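Sulfate adenylyltransferase, adenylylsulfate kinase (Thiobacillus denitrificans, PDB 3CR8) catalyses the ATP-dependent phosphorylation of adenosine 5'-phosphosulfate to 3'-phosphoadenylyl sulfate as a hexameric APS kinase, and lacks ATP sulfurylase activity. Local coordinates at residues P142-L147 / A209-V214; A168-Q173 / L195-V200; A113-S118 / W127-E132. All coordinates share one frame; numbering follows the deposited sequence.

How the contacts relate
All three contacts are largely buried, but they differ in fold and chemistry. Contacts 1 and 2 share the ATP-sulfurylase-like region, with centres about 12 Å apart, and they touch: Tyr-210, Leu-213 and Val-214 pack against Gln-199 and Val-200 in the chain between strand 193-196 and helix 210-220. Contact 2, near the middle of a parallel sheet, relies on backbone hydrogen bonds; contact 1 joins helix to loop through aromatic packing and a phenol-carboxylate bond, and also meets a second subunit. Contact 3 lies in the PUA-like domain, centred about 29 Å from either of the others. There two steeply crossing strands combine backbone bonds with leucine packing, while Ser-118 and Glu-132 are exposed.

Contact 1 of 3, residues P142-L147 / A209-V214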
# COMPACT_ATOMS: atom_id res chain seq x y z
N PRO A 142 3.14 39.46 -10.97
CA PRO A 142 1.85 38.84 -10.65
C PRO A 142 2.04 37.55 -9.86
O PRO A 142 1.21 37.15 -9.06
CB PRO A 142 1.30 38.49 -12.04
CG PRO A 142 2.07 39.34 -12.97
CD PRO A 142 3.41 39.43 -12.41
N ASP A 143 3.18 36.92 -10.11
CA ASP A 143 3.48 35.59 -9.60
C ASP A 143 4.15 35.59 -8.22
O ASP A 143 5.02 36.42 -7.93
CB ASP A 143 4.40 34.90 -10.60
CG ASP A 143 5.65 35.70 -10.89
OD1 ASP A 143 5.50 36.83 -11.42
OD2 ASP A 143 6.76 35.19 -10.58
N PHE A 144 3.74 34.66 -7.37
CA PHE A 144 4.35 34.51 -6.06
C PHE A 144 4.31 35.78 -5.20
O PHE A 144 5.17 36.05 -4.37
CB PHE A 144 5.77 33.94 -6.19
CG PHE A 144 5.83 32.63 -6.92
CD1 PHE A 144 4.87 31.65 -6.67
CD2 PHE A 144 6.81 32.37 -7.86
CE1 PHE A 144 4.89 30.46 -7.33
CE2 PHE A 144 6.83 31.18 -8.53
CZ PHE A 144 5.87 30.23 -8.27
N VAL A 145 3.24 36.53 -5.35
CA VAL A 145 3.02 37.70 -4.51
C VAL A 145 3.32 37.45 -3.03
O VAL A 145 4.07 38.21 -2.43
CB VAL A 145 1.60 38.30 -4.74
CG1 VAL A 145 1.02 38.83 -3.47
CG2 VAL A 145 1.68 39.39 -5.77
N SER A 146 2.73 36.41 -2.45
CA SER A 146 3.01 36.07 -1.05
C SER A 146 4.52 36.01 -0.74
O SER A 146 5.03 36.76 0.12
CB SER A 146 2.39 34.73 -0.71
OG SER A 146 2.40 33.89 -1.85
N LEU A 147 5.22 35.11 -1.44
CA LEU A 147 6.64 34.82 -1.24
C LEU A 147 7.64 35.95 -1.50
O LEU A 147 8.80 35.82 -1.11
CB LEU A 147 7.03 33.63 -2.09
CG LEU A 147 6.34 32.37 -1.58
CD1 LEU A 147 6.47 31.19 -2.54
CD2 LEU A 147 6.90 32.03 -0.23
N ALA A 209 12.62 30.04 -15.92
CA ALA A 209 13.13 28.85 -15.27
C ALA A 209 12.96 28.96 -13.76
O ALA A 209 12.92 27.96 -13.04
CB ALA A 209 14.58 28.60 -15.65
N TYR A 210 12.84 30.18 -13.28
CA TYR A 210 12.69 30.37 -11.85
C TYR A 210 11.43 29.72 -11.31
O TYR A 210 11.38 29.38 -10.14
CB TYR A 210 12.75 31.87 -11.47
CG TYR A 210 11.54 32.70 -11.82
CD1 TYR A 210 10.46 32.73 -10.98
CD2 TYR A 210 11.50 33.47 -12.99
CE1 TYR A 210 9.35 33.50 -11.28
CE2 TYR A 210 10.43 34.24 -13.30
CZ TYR A 210 9.34 34.25 -12.44
OH TYR A 210 8.22 35.02 -12.70
N PHE A 211 10.41 29.57 -12.15
CA PHE A 211 9.16 29.01 -11.67
C PHE A 211 9.39 27.61 -11.12
O PHE A 211 8.97 27.29 -9.99
CB PHE A 211 8.12 28.98 -12.78
CG PHE A 211 7.46 30.30 -13.02
CD1 PHE A 211 6.30 30.64 -12.36
CD2 PHE A 211 7.98 31.19 -13.92
CE1 PHE A 211 5.68 31.85 -12.60
CE2 PHE A 211 7.36 32.39 -14.15
CZ PHE A 211 6.21 32.71 -13.49
N GLY A 212 10.09 26.80 -11.89
CA GLY A 212 10.48 25.49 -11.41
C GLY A 212 11.27 25.54 -10.10
O GLY A 212 11.04 24.75 -9.19
N LEU A 213 12.22 26.47 -10.00
CA LEU A 213 13.01 26.61 -8.80
C LEU A 213 12.11 26.89 -7.62
O LEU A 213 12.22 26.26 -6.59
CB LEU A 213 13.95 27.77 -8.96
CG LEU A 213 15.30 27.69 -8.30
CD1 LEU A 213 15.55 29.05 -7.74
CD2 LEU A 213 15.34 26.61 -7.21
N VAL A 214 11.23 27.85 -7.75
CA VAL A 214 10.36 28.15 -6.64
C VAL A 214 9.55 26.92 -6.33
O VAL A 214 9.38 26.57 -5.16
CB VAL A 214 9.44 29.33 -6.93
CG1 VAL A 214 8.38 29.47 -5.81
CG2 VAL A 214 10.26 30.58 -7.10
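Helix 210-220 of the ATP-sulfurylase-like region, an alpha/beta fold built on a parallel sheet, packs here against the loop that follows the PUA-like strand 126-135. Its polar part is a tip-to-tip meeting of Asp-143 and Tyr-210. With CG set between the backbone N and carbonyl carbon (chi1 55°), Asp-143 turns its carboxylate toward the helix, and Tyr-210 OH donates to Asp-143 OD2 at 2.6 Å. The oxygen lies at the edge of the phenol ring, yet the hydroxyl approaches it 54° out of the carboxylate plane. A salt bridge from Arg-148 reaches the same OD2, so two donors hold this buried oxygen, which would probably favour the charged form of the carboxylate.

The aromatic part centres on Phe-144. Its ring meets that of Phe-211 obliquely, the centroids 5.7 Å apart, with Phe-144 CE2 and Phe-211 CD1 the nearest atoms at 3.9 Å. Phe-211 also runs across the Asp-143 side chain, and Met-394 of a second subunit packs on it. Glu-395 of that subunit hydrogen-bonds to Phe-144 N, placing the contact beside a subunit interface.

Aliphatic packing completes the contact. The Leu-147 and Val-214 side chains slide past each other in opposite directions, CD1 of Leu-147 4.2 Å from CG1 of Val-214, and Leu-233 joins the cluster. Val-214 CG1 also makes a CH-pi contact over one face of Phe-144, 3.7 Å from the ring centroid.

Contact 2 of 3, residues A168-Q173 / L195-V200; sequences AWQARQ and LLHPQV
Backbone torsions change in step on the two chains: Gln-170, with psi 65°, and His-197, with psi 67°, both leave the extended conformation at matched positions, so the chains stay paired beyond the ends of their strands. Three hydrogen bonds make the ladder. Trp-169 N donates to Leu-195 O at 2.9 Å, and His-197 N answers to Trp-169 O at 2.6 Å. One step beyond the kink, Gln-199 N donates to Ala-171 O at 2.6 Å; like the other two donors, it lies nearly along the axis of the carbonyl it meets.

Side chains fill in around this backbone. Ala-168 CB reaches Leu-195 CD2 at 4.4 Å on one face of the sheet. Trp-169 leaves the opposite face, beside Leu-196, and with CG anti to the backbone N (chi1 172°) its indole leads away from segment 195-200. Gln-170 and His-197 lie alongside each other, pointing the same way, with Gln-170 CG 3.9 Å from His-197 CB. The Gln-170 amide comes to the edge of the imidazole, while Leu-195 CD2 covers part of one ring face and Phe-256 meets the ring edge-to-face. Arg-172 and Gln-199 also run side by side. Ala-171 and Pro-198 pack against Phe-217 of helix 210-220.

The two strands belong to the beta-alpha-beta crossover through helix 177-189, in a parallel sheet ordered 3-2-1-4-5 as in Rossmann-like nucleotidyltransferases. Gln-170 to Gln-173 probably corresponds to the start of the QXRNPXHXXH motif of active ATP sulfurylases, with Gln-173 where the asparagine would be.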
# COMPACT_ATOMS: atom_id res chain seq x y z
N ALA A 168 20.93 32.75 6.20
CA ALA A 168 20.27 32.79 4.91
C ALA A 168 20.93 31.81 3.98
O ALA A 168 22.14 31.59 4.05
CB ALA A 168 20.33 34.17 4.33
N TRP A 169 20.13 31.22 3.11
CA TRP A 169 20.60 30.33 2.07
C TRP A 169 19.97 30.89 0.80
O TRP A 169 18.74 30.87 0.64
CB TRP A 169 20.15 28.89 2.37
CG TRP A 169 20.42 27.93 1.28
CD1 TRP A 169 19.64 27.68 0.18
CD2 TRP A 169 21.53 27.06 1.18
NE1 TRP A 169 20.22 26.71 -0.60
CE2 TRP A 169 21.38 26.32 -0.01
CE3 TRP A 169 22.64 26.82 1.98
CZ2 TRP A 169 22.30 25.38 -0.42
CZ3 TRP A 169 23.56 25.88 1.57
CH2 TRP A 169 23.38 25.17 0.39
N GLN A 170 20.81 31.43 -0.08
CA GLN A 170 20.32 32.11 -1.27
C GLN A 170 20.37 31.21 -2.48
O GLN A 170 21.08 31.49 -3.43
CB GLN A 170 21.13 33.37 -1.50
CG GLN A 170 20.56 34.59 -0.76
CD GLN A 170 21.60 35.64 -0.35
OE1 GLN A 170 22.69 35.75 -0.93
NE2 GLN A 170 21.26 36.43 0.64
N ALA A 171 19.59 30.14 -2.45
CA ALA A 171 19.67 29.07 -3.45
C ALA A 171 19.60 29.53 -4.90
O ALA A 171 18.88 30.48 -5.22
CB ALA A 171 18.61 28.04 -3.19
N ARG A 172 20.36 28.86 -5.76
CA ARG A 172 20.27 29.08 -7.19
C ARG A 172 19.83 27.81 -7.90
O ARG A 172 19.67 27.80 -9.13
CB ARG A 172 21.60 29.57 -7.76
CG ARG A 172 22.73 28.59 -7.55
CD ARG A 172 24.07 29.29 -7.77
NE ARG A 172 24.32 30.29 -6.74
CZ ARG A 172 25.07 30.08 -5.66
NH1 ARG A 172 25.67 28.90 -5.47
NH2 ARG A 172 25.23 31.05 -4.77
N GLN A 173 19.62 26.74 -7.13
CA GLN A 173 19.19 25.46 -7.68
C GLN A 173 18.54 24.60 -6.61
O GLN A 173 18.75 24.83 -5.42
CB GLN A 173 20.39 24.72 -8.23
CG GLN A 173 21.47 24.45 -7.21
CD GLN A 173 22.35 23.26 -7.60
OE1 GLN A 173 23.47 23.11 -7.10
NE2 GLN A 173 21.82 22.40 -8.48
N LEU A 195 16.52 31.08 6.77
CA LEU A 195 15.84 31.74 5.66
C LEU A 195 16.22 31.08 4.31
O LEU A 195 17.38 31.13 3.86
CB LEU A 195 16.15 33.24 5.65
CG LEU A 195 15.60 33.99 4.43
CD1 LEU A 195 14.07 33.98 4.47
CD2 LEU A 195 16.10 35.40 4.34
N LEU A 196 15.25 30.43 3.68
CA LEU A 196 15.47 29.89 2.34
C LEU A 196 15.14 31.02 1.40
O LEU A 196 13.98 31.49 1.33
CB LEU A 196 14.55 28.70 2.11
CG LEU A 196 14.74 27.57 3.13
CD1 LEU A 196 13.67 26.51 2.99
CD2 LEU A 196 16.13 26.95 2.95
N HIS A 197 16.17 31.46 0.68
CA HIS A 197 16.10 32.71 -0.08
C HIS A 197 16.55 32.46 -1.51
O HIS A 197 17.58 32.95 -1.91
CB HIS A 197 17.04 33.73 0.59
CG HIS A 197 16.54 35.14 0.57
ND1 HIS A 197 15.23 35.48 0.36
CD2 HIS A 197 17.20 36.31 0.79
CE1 HIS A 197 15.10 36.79 0.42
NE2 HIS A 197 16.28 37.32 0.68
N PRO A 198 15.79 31.68 -2.29
CA PRO A 198 16.23 31.30 -3.64
C PRO A 198 16.28 32.46 -4.64
O PRO A 198 15.30 33.22 -4.74
CB PRO A 198 15.16 30.30 -4.11
CG PRO A 198 14.35 29.98 -2.92
CD PRO A 198 14.45 31.15 -1.99
N GLN A 199 17.39 32.60 -5.37
CA GLN A 199 17.47 33.62 -6.41
C GLN A 199 16.42 33.42 -7.50
O GLN A 199 16.26 32.33 -8.05
CB GLN A 199 18.88 33.72 -6.96
CG GLN A 199 19.69 34.79 -6.28
CD GLN A 199 21.09 34.33 -5.92
OE1 GLN A 199 21.54 33.27 -6.35
NE2 GLN A 199 21.78 35.14 -5.11
N VAL A 200 15.67 34.46 -7.82
CA VAL A 200 14.48 34.25 -8.62
C VAL A 200 14.30 35.11 -9.89
O VAL A 200 13.27 35.04 -10.57
CB VAL A 200 13.23 34.47 -7.76
CG1 VAL A 200 12.16 35.24 -8.52
CG2 VAL A 200 12.71 33.14 -7.26

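Contact 3 of 3, residues A113-S118 / W127-E132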
# COMPACT_ATOMS: atom_id res chain seq x y z
N ALA A 113 10.75 54.30 -12.74
CA ALA A 113 11.50 55.31 -12.03
C ALA A 113 12.07 56.30 -13.02
O ALA A 113 12.19 55.98 -14.20
CB ALA A 113 12.63 54.66 -11.23
N ILE A 114 12.41 57.50 -12.56
CA ILE A 114 13.25 58.36 -13.39
C ILE A 114 14.71 58.40 -12.88
O ILE A 114 14.98 58.61 -11.67
CB ILE A 114 12.62 59.79 -13.69
CG1 ILE A 114 12.82 60.76 -12.54
CG2 ILE A 114 11.13 59.70 -14.03
CD1 ILE A 114 14.24 61.29 -12.41
N LEU A 115 15.62 58.16 -13.81
CA LEU A 115 17.05 58.27 -13.56
C LEU A 115 17.51 59.69 -13.91
O LEU A 115 17.23 60.20 -14.99
CB LEU A 115 17.80 57.27 -14.43
CG LEU A 115 19.32 57.36 -14.46
CD1 LEU A 115 19.86 57.28 -13.06
CD2 LEU A 115 19.93 56.30 -15.33
N THR A 116 18.19 60.32 -12.97
CA THR A 116 18.77 61.62 -13.22
C THR A 116 20.24 61.40 -13.61
O THR A 116 21.06 61.08 -12.76
CB THR A 116 18.61 62.53 -11.95
OG1 THR A 116 17.30 62.35 -11.38
CG2 THR A 116 18.81 63.99 -12.26
N LEU A 117 20.56 61.54 -14.90
CA LEU A 117 21.88 61.16 -15.41
C LEU A 117 23.12 61.85 -14.78
O LEU A 117 23.27 63.07 -14.87
CB LEU A 117 21.92 61.32 -16.93
CG LEU A 117 21.05 60.31 -17.67
CD1 LEU A 117 21.20 60.35 -19.18
CD2 LEU A 117 21.36 58.94 -17.15
N SER A 118 23.99 61.07 -14.14
CA SER A 118 25.32 61.51 -13.67
C SER A 118 26.38 61.35 -14.75
O SER A 118 27.20 62.24 -14.95
CB SER A 118 25.81 60.64 -12.51
OG SER A 118 25.23 60.98 -11.28
N TRP A 127 25.53 50.15 -23.37
CA TRP A 127 25.64 51.47 -22.77
C TRP A 127 25.42 51.40 -21.29
O TRP A 127 24.57 50.69 -20.83
CB TRP A 127 24.63 52.43 -23.38
CG TRP A 127 25.20 53.27 -24.40
CD1 TRP A 127 25.83 54.43 -24.22
CD2 TRP A 127 25.19 53.02 -25.79
NE1 TRP A 127 26.25 54.93 -25.41
CE2 TRP A 127 25.86 54.08 -26.40
CE3 TRP A 127 24.70 51.99 -26.58
CZ2 TRP A 127 26.04 54.14 -27.76
CZ3 TRP A 127 24.88 52.06 -27.92
CH2 TRP A 127 25.55 53.12 -28.50
N HIS A 128 26.21 52.16 -20.56
CA HIS A 128 26.13 52.21 -19.11
C HIS A 128 25.54 53.55 -18.69
O HIS A 128 25.75 54.57 -19.35
CB HIS A 128 27.51 52.09 -18.48
CG HIS A 128 28.01 50.68 -18.36
ND1 HIS A 128 28.25 49.87 -19.45
CD2 HIS A 128 28.36 49.95 -17.27
CE1 HIS A 128 28.69 48.70 -19.04
NE2 HIS A 128 28.78 48.72 -17.72
N LEU A 129 24.81 53.56 -17.58
CA LEU A 129 24.15 54.78 -17.13
C LEU A 129 24.36 54.95 -15.64
O LEU A 129 24.60 53.98 -14.92
CB LEU A 129 22.66 54.74 -17.46
CG LEU A 129 22.29 54.35 -18.88
CD1 LEU A 129 20.77 54.22 -19.01
CD2 LEU A 129 22.86 55.39 -19.81
N ALA A 130 24.26 56.20 -15.18
CA ALA A 130 24.59 56.56 -13.82
C ALA A 130 23.69 57.68 -13.35
O ALA A 130 23.20 58.47 -14.14
CB ALA A 130 26.03 56.99 -13.74
N GLY A 131 23.48 57.77 -12.04
CA GLY A 131 22.73 58.86 -11.47
C GLY A 131 21.81 58.41 -10.35
O GLY A 131 21.53 57.21 -10.20
N GLU A 132 21.33 59.38 -9.57
CA GLU A 132 20.33 59.15 -8.55
C GLU A 132 19.04 58.63 -9.17
O GLU A 132 18.72 58.93 -10.32
CB GLU A 132 20.06 60.42 -7.80
CG GLU A 132 21.27 60.92 -7.05
CD GLU A 132 21.74 59.94 -6.03
OE1 GLU A 132 20.90 59.39 -5.30
OE2 GLU A 132 22.96 59.69 -5.96
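Leu-115 and Leu-129 cross obliquely where two strands meet steeply, the axes of their short segments 100° apart. With CG anti to the backbone N (chi1 172°), Leu-115 splays its two methyls over strand 127-132: CD2 rests on Leu-129 CB at 3.8 Å, while CD1 lies against the backbone, 3.3 Å from Gly-131 O. Leu-117 CD2 comes to the same Leu-129 CB at a looser 4.4 Å. An alanine in place of Leu-115 would remove CG and both methyls and would probably loosen the packing on Leu-129 and on the Gly-131 backbone.

Two backbone bonds flank this packing. Thr-116 N points almost straight at Glu-132 O, 3.0 Å away, whereas Ser-118 N meets Ala-130 O at 2.7 Å from well above the carbonyl plane. Between them, Gly-131 CA lies 3.1 Å from Thr-116 O, in a C-H...O contact; a CB there would clash with this oxygen, and the backbone angles themselves call for glycine. Ser-118 OG sits over the same CA.

In the mixed sheet of the PUA-like domain, strand 101-105 backs the leucine cluster through Leu-102 and Leu-104, and strand 119-123, after the corner at Ser-118, packs Val-120 against Leu-129.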